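Local coordinates for ADP-ribosylglycohydrolase (Thermus thermophilus, PDB 2YZV), which is a member of the ADP-ribosylglycohydrolase family, with an all-helical fold, and binds magnesium ions in this structure, at residues G160-E163 with A164-T168; D75-D78 with Q79-Y83. One frame throughout, in Å; residues are numbered along the deposited sequence.

Contact 1. Residues G160-E163 with A164-T168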
ATOM      1  N   GLY A 160      13.183  -3.232  -9.001  1.00 11.89           N
ATOM      2  CA  GLY A 160      13.376  -4.360  -9.896  1.00 13.57           C
ATOM      3  C   GLY A 160      13.731  -5.702  -9.279  1.00 13.57           C
ATOM      4  O   GLY A 160      13.893  -6.680 -10.007  1.00 14.32           O
ATOM      5  N   ALA A 161      13.858  -5.764  -7.955  1.00 12.39           N
ATOM      6  CA  ALA A 161      14.194  -7.024  -7.292  1.00 12.27           C
ATOM      7  C   ALA A 161      13.045  -8.022  -7.410  1.00 12.21           C
ATOM      8  O   ALA A 161      11.878  -7.666  -7.231  1.00 12.00           O
ATOM      9  CB  ALA A 161      14.526  -6.775  -5.820  1.00 12.42           C
ATOM     10  N   ARG A 162      13.383  -9.275  -7.695  1.00 11.61           N
ATOM     11  CA  ARG A 162      12.384 -10.324  -7.849  1.00 11.53           C
ATOM     12  C   ARG A 162      11.351 -10.364  -6.729  1.00 11.97           C
ATOM     13  O   ARG A 162      10.148 -10.416  -6.992  1.00 11.54           O
ATOM     14  CB  ARG A 162      13.053 -11.697  -7.935  1.00 12.63           C
ATOM     15  CG  ARG A 162      12.053 -12.832  -8.057  1.00 13.88           C
ATOM     16  CD  ARG A 162      12.701 -14.196  -7.907  1.00 16.41           C
ATOM     17  NE  ARG A 162      11.722 -15.256  -8.124  1.00 19.61           N
ATOM     18  CZ  ARG A 162      11.959 -16.548  -7.946  1.00 24.52           C
ATOM     19  NH1 ARG A 162      13.154 -16.960  -7.540  1.00 26.91           N
ATOM     20  NH2 ARG A 162      10.999 -17.433  -8.181  1.00 24.66           N
ATOM     21  N   GLU A 163      11.817 -10.351  -5.484  1.00 11.81           N
ATOM     22  CA  GLU A 163      10.900 -10.432  -4.354  1.00 12.61           C
ATOM     23  C   GLU A 163       9.973  -9.236  -4.217  1.00 11.35           C
ATOM     24  O   GLU A 163       8.876  -9.370  -3.682  1.00 10.12           O
ATOM     25  CB  GLU A 163      11.663 -10.659  -3.037  1.00 12.70           C
ATOM     26  CG  GLU A 163      12.692  -9.597  -2.687  1.00 12.80           C
ATOM     27  CD  GLU A 163      14.087  -9.948  -3.172  1.00 13.47           C
ATOM     28  OE1 GLU A 163      14.269 -10.113  -4.396  1.00 13.30           O
ATOM     29  OE2 GLU A 163      15.004 -10.057  -2.324  1.00 15.68           O
ATOM     30  N   ALA A 164      10.404  -8.069  -4.688  1.00 10.34           N
ATOM     31  CA  ALA A 164       9.554  -6.885  -4.611  1.00 10.83           C
ATOM     32  C   ALA A 164       8.466  -6.992  -5.672  1.00 11.16           C
ATOM     33  O   ALA A 164       7.306  -6.670  -5.420  1.00 10.07           O
ATOM     34  CB  ALA A 164      10.374  -5.621  -4.823  1.00 11.31           C
ATOM     35  N   LEU A 165       8.841  -7.449  -6.862  1.00  9.85           N
ATOM     36  CA  LEU A 165       7.866  -7.609  -7.931  1.00  9.15           C
ATOM     37  C   LEU A 165       6.816  -8.646  -7.528  1.00 10.00           C
ATOM     38  O   LEU A 165       5.619  -8.420  -7.688  1.00 10.10           O
ATOM     39  CB  LEU A 165       8.566  -8.038  -9.227  1.00  9.42           C
ATOM     40  CG  LEU A 165       9.643  -7.063  -9.709  1.00 11.26           C
ATOM     41  CD1 LEU A 165      10.149  -7.496 -11.075  1.00 11.86           C
ATOM     42  CD2 LEU A 165       9.080  -5.650  -9.787  1.00 12.86           C
ATOM     43  N   GLU A 166       7.265  -9.776  -6.987  1.00  9.07           N
ATOM     44  CA  GLU A 166       6.338 -10.830  -6.584  1.00  9.27           C
ATOM     45  C   GLU A 166       5.464 -10.412  -5.401  1.00  9.10           C
ATOM     46  O   GLU A 166       4.290 -10.772  -5.338  1.00  9.83           O
ATOM     47  CB  GLU A 166       7.106 -12.106  -6.236  1.00 10.37           C
ATOM     48  CG  GLU A 166       7.894 -12.678  -7.401  1.00 11.02           C
ATOM     49  CD  GLU A 166       8.689 -13.908  -7.017  1.00 14.03           C
ATOM     50  OE1 GLU A 166       9.052 -14.026  -5.831  1.00 13.22           O
ATOM     51  OE2 GLU A 166       8.957 -14.745  -7.904  1.00 17.04           O
ATOM     52  N   ALA A 167       6.034  -9.667  -4.460  1.00  8.66           N
ATOM     53  CA  ALA A 167       5.261  -9.218  -3.304  1.00  7.24           C
ATOM     54  C   ALA A 167       4.139  -8.300  -3.779  1.00  8.10           C
ATOM     55  O   ALA A 167       3.042  -8.301  -3.218  1.00  7.63           O
ATOM     56  CB  ALA A 167       6.162  -8.480  -2.320  1.00  8.55           C
ATOM     57  N   THR A 168       4.420  -7.520  -4.818  1.00  8.11           N
ATOM     58  CA  THR A 168       3.427  -6.608  -5.367  1.00  7.90           C
ATOM     59  C   THR A 168       2.296  -7.408  -6.007  1.00  8.41           C
ATOM     60  O   THR A 168       1.122  -7.059  -5.869  1.00  7.84           O
ATOM     61  CB  THR A 168       4.061  -5.659  -6.408  1.00 10.03           C
ATOM     62  OG1 THR A 168       5.130  -4.930  -5.788  1.00  8.89           O
ATOM     63  CG2 THR A 168       3.019  -4.667  -6.932  1.00 11.90           C
TER
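The guanidinium of Arg-162 and the carboxylate of Glu-166 meet at the edge of the guanidinium, their planes turned 65° apart. Glu-166 OE2 lies near the guanidinium plane, 2.8 Å from Arg-162 NE. On the acid's side the approach is different: NE comes from above the carboxylate plane, 49° out of it. This is a salt bridge with one main hydrogen bond. A second bond, from Arg-162 NH2 to the same OE2, is weak at 3.4 Å. With CG anti to the backbone N (chi1 178°), the extended Arg-162 runs outward from the helix, and Glu-166 reaches back to meet its NE. Glu-166 OE1 is held separately by the backbone N of His-199. Arg-162 NH2 has a long, weak ion pair with Asp-197.

Ala-161 is the N-cap residue. Its O receives Leu-165 N at 3.1 Å and, more weakly, Ala-164 N. Leu-165 CG packs against that same oxygen at 3.4 Å. One turn on, Ala-164 O accepts twice from Thr-168. OG1, at 2.8 Å, and the backbone N reach it from opposite faces of its plane. The threonine hydroxyl is thus tied back to its own helix. The Glu-163 chain is bent at chi2, and its OE2 is hydrogen-bonded to the hydroxyl of Tyr-220.

The contact forms the first turns of helix 162-179. Leu-165 faces helix 147-156, at Arg-152, Ala-155 and Arg-156. Thr-168 touches Ala-155 too, and with Ala-167 it rests on Leu-131 of helix 129-132. Ala-164 and Ala-167 pack on Ala-221, at the start of helix 221-234.

Contact 2. Residues D75-D78 with Q79-Y83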
ATOM      1  N   ASP A  75      -0.223   3.814 -17.932  1.00 16.38           N
ATOM      2  CA  ASP A  75       0.859   4.447 -18.671  1.00 16.88           C
ATOM      3  C   ASP A  75       2.054   4.700 -17.747  1.00 16.01           C
ATOM      4  O   ASP A  75       2.154   5.759 -17.126  1.00 14.64           O
ATOM      5  CB  ASP A  75       0.325   5.765 -19.250  1.00 18.89           C
ATOM      6  CG  ASP A  75       1.332   6.495 -20.113  1.00 21.20           C
ATOM      7  OD1 ASP A  75       0.937   7.508 -20.734  1.00 24.10           O
ATOM      8  OD2 ASP A  75       2.503   6.075 -20.175  1.00 22.34           O
ATOM      9  N   PRO A  76       2.972   3.721 -17.640  1.00 14.74           N
ATOM     10  CA  PRO A  76       4.154   3.857 -16.781  1.00 15.34           C
ATOM     11  C   PRO A  76       4.985   5.106 -17.063  1.00 15.00           C
ATOM     12  O   PRO A  76       5.546   5.705 -16.147  1.00 16.27           O
ATOM     13  CB  PRO A  76       4.928   2.569 -17.054  1.00 14.03           C
ATOM     14  CG  PRO A  76       3.828   1.582 -17.287  1.00 16.78           C
ATOM     15  CD  PRO A  76       2.903   2.365 -18.212  1.00 15.53           C
ATOM     16  N   LYS A  77       5.076   5.497 -18.329  1.00 16.14           N
ATOM     17  CA  LYS A  77       5.838   6.687 -18.671  1.00 17.52           C
ATOM     18  C   LYS A  77       5.222   7.898 -17.968  1.00 16.53           C
ATOM     19  O   LYS A  77       5.933   8.699 -17.369  1.00 16.96           O
ATOM     20  CB  LYS A  77       5.849   6.906 -20.187  1.00 19.71           C
ATOM     21  CG  LYS A  77       6.582   8.161 -20.610  1.00 23.81           C
ATOM     22  CD  LYS A  77       6.597   8.316 -22.124  1.00 28.29           C
ATOM     23  CE  LYS A  77       7.320   9.592 -22.528  1.00 31.28           C
ATOM     24  NZ  LYS A  77       8.696   9.638 -21.957  1.00 33.33           N
ATOM     25  N   ASP A  78       3.897   8.017 -18.034  1.00 16.67           N
ATOM     26  CA  ASP A  78       3.206   9.132 -17.394  1.00 16.41           C
ATOM     27  C   ASP A  78       3.317   9.032 -15.875  1.00 15.99           C
ATOM     28  O   ASP A  78       3.411  10.043 -15.182  1.00 15.53           O
ATOM     29  CB  ASP A  78       1.734   9.159 -17.807  1.00 16.65           C
ATOM     30  CG  ASP A  78       0.971  10.304 -17.164  1.00 18.28           C
ATOM     31  OD1 ASP A  78       0.243  10.060 -16.179  1.00 17.88           O
ATOM     32  OD2 ASP A  78       1.111  11.452 -17.634  1.00 19.82           O
ATOM     33  N   GLN A  79       3.307   7.809 -15.359  1.00 15.47           N
ATOM     34  CA  GLN A  79       3.434   7.617 -13.921  1.00 14.30           C
ATOM     35  C   GLN A  79       4.751   8.223 -13.460  1.00 15.95           C
ATOM     36  O   GLN A  79       4.793   8.981 -12.488  1.00 16.56           O
ATOM     37  CB  GLN A  79       3.405   6.128 -13.580  1.00 14.17           C
ATOM     38  CG  GLN A  79       2.030   5.503 -13.703  1.00 13.81           C
ATOM     39  CD  GLN A  79       2.079   3.990 -13.721  1.00 15.75           C
ATOM     40  OE1 GLN A  79       3.004   3.378 -13.180  1.00 17.04           O
ATOM     41  NE2 GLN A  79       1.073   3.374 -14.332  1.00 15.98           N
ATOM     42  N   MET A  80       5.822   7.900 -14.178  1.00 15.33           N
ATOM     43  CA  MET A  80       7.146   8.400 -13.846  1.00 15.32           C
ATOM     44  C   MET A  80       7.283   9.901 -14.068  1.00 16.37           C
ATOM     45  O   MET A  80       8.001  10.568 -13.326  1.00 16.72           O
ATOM     46  CB  MET A  80       8.207   7.629 -14.640  1.00 14.72           C
ATOM     47  CG  MET A  80       8.367   6.179 -14.184  1.00 15.18           C
ATOM     48  SD  MET A  80       9.033   6.031 -12.499  1.00 13.05           S
ATOM     49  CE  MET A  80      10.806   5.983 -12.859  1.00 11.58           C
ATOM     50  N   ASP A  81       6.603  10.442 -15.077  1.00 16.38           N
ATOM     51  CA  ASP A  81       6.666  11.881 -15.311  1.00 18.80           C
ATOM     52  C   ASP A  81       6.120  12.562 -14.059  1.00 19.51           C
ATOM     53  O   ASP A  81       6.662  13.565 -13.593  1.00 19.26           O
ATOM     54  CB  ASP A  81       5.815  12.298 -16.517  1.00 19.49           C
ATOM     55  CG  ASP A  81       6.416  11.869 -17.842  1.00 21.65           C
ATOM     56  OD1 ASP A  81       7.659  11.871 -17.963  1.00 22.07           O
ATOM     57  OD2 ASP A  81       5.643  11.548 -18.770  1.00 23.29           O
ATOM     58  N   ARG A  82       5.046  12.003 -13.511  1.00 19.00           N
ATOM     59  CA  ARG A  82       4.430  12.563 -12.317  1.00 20.69           C
ATOM     60  C   ARG A  82       5.292  12.375 -11.070  1.00 21.31           C
ATOM     61  O   ARG A  82       5.443  13.309 -10.284  1.00 21.84           O
ATOM     62  CB  ARG A  82       3.046  11.948 -12.097  1.00 20.52           C
ATOM     63  CG  ARG A  82       2.047  12.270 -13.201  1.00 21.02           C
ATOM     64  CD  ARG A  82       0.725  11.561 -12.953  1.00 24.12           C
ATOM     65  NE  ARG A  82      -0.205  11.700 -14.071  1.00 26.33           N
ATOM     66  CZ  ARG A  82      -0.864  12.814 -14.370  1.00 29.09           C
ATOM     67  NH1 ARG A  82      -0.710  13.905 -13.633  1.00 31.58           N
ATOM     68  NH2 ARG A  82      -1.680  12.836 -15.414  1.00 29.73           N
ATOM     69  N   TYR A  83       5.855  11.182 -10.878  1.00 21.85           N
ATOM     70  CA  TYR A  83       6.701  10.949  -9.709  1.00 22.37           C
ATOM     71  C   TYR A  83       7.890  11.898  -9.746  1.00 24.50           C
ATOM     72  O   TYR A  83       8.265  12.483  -8.731  1.00 24.88           O
ATOM     73  CB  TYR A  83       7.245   9.514  -9.664  1.00 19.91           C
ATOM     74  CG  TYR A  83       6.225   8.403  -9.551  1.00 18.68           C
ATOM     75  CD1 TYR A  83       5.022   8.583  -8.868  1.00 18.32           C
ATOM     76  CD2 TYR A  83       6.488   7.147 -10.098  1.00 17.15           C
ATOM     77  CE1 TYR A  83       4.106   7.537  -8.737  1.00 17.99           C
ATOM     78  CE2 TYR A  83       5.587   6.100  -9.970  1.00 17.95           C
ATOM     79  CZ  TYR A  83       4.398   6.297  -9.292  1.00 16.46           C
ATOM     80  OH  TYR A  83       3.511   5.251  -9.172  1.00 17.81           O
TER
HETATM   81  O   HOH W   1      -0.971   5.252 -15.471  1.00 17.27           O
HETATM   82  O   HOH W   2       3.102  11.769 -19.430  1.00 35.32           O
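Asp-78 and Arg-82 are brought together by different first torsions. Asp-78 has CG anti to the backbone N (chi1 180°), which turns its carboxylate out to the side of the helix. Arg-82 has CG anti to the carbonyl carbon, and its extended chain runs back to meet the acid there. Arg-82 NE then bonds Asp-78 OD1 at 2.7 Å, in a salt bridge. NE meets the oxygen on its syn side, 26° out of the carboxylate plane. The two flat groups are steeply turned, their planes 74° apart. Asp-78 OD1 also bonds Ser-68 OG, and OD2 forms a salt bridge with Arg-72. Both carboxylate oxygens of this buried acid are therefore engaged, and the nearby arginines would be expected to stabilise its negative charge.

A water links Asp-78 to Asp-81. It donates to Asp-78 OD2 at 2.7 Å and to Asp-81 OD2 at 2.6 Å. It thereby bridges two acids of like charge. Asp-81 OD1 turns to the hydroxyl of Tyr-112, which Lys-77 NZ also bonds.

Gln-79, extended beyond CG, lies alongside the first turn. Its CG lies 3.4 Å from Asp-75 O, and its CD lies 3.7 Å from Pro-76 CA. A second water accepts from Gln-79 NE2 at 3.0 Å and from Asp-75 N.

The arrangement is a helix N-terminus with an aspartate N-cap. Asp-75 OD2 accepts a weak capping bond from Asp-78 N at 3.2 Å. Pro-76 follows as the first helical residue, and Asp-78 and Arg-82 form an i to i+4 salt bridge in this all-helical fold.

Overall arrangement
Contact 2 comes first along the chain, at the start of helix 76-89. Contact 1 follows at the start of helix 162-179. Their centres are 19 Å apart, and their nearest atoms are about 10 Å apart, so they do not touch. Both belong to the ADP-ribosylglycohydrolase part of a single chain. Each joins a helix N-terminus to an acid-arginine pair four residues apart, but the order of the charges is reversed. Contact 1 is the more buried and lies closer to the centre of the chain. Its Ala-164 side chain is about 14 Å from a bound magnesium ion, and the metal ligands, Thr-56, Asp-58, Asp-251, Asp-253 and Thr-254, belong to neither contact.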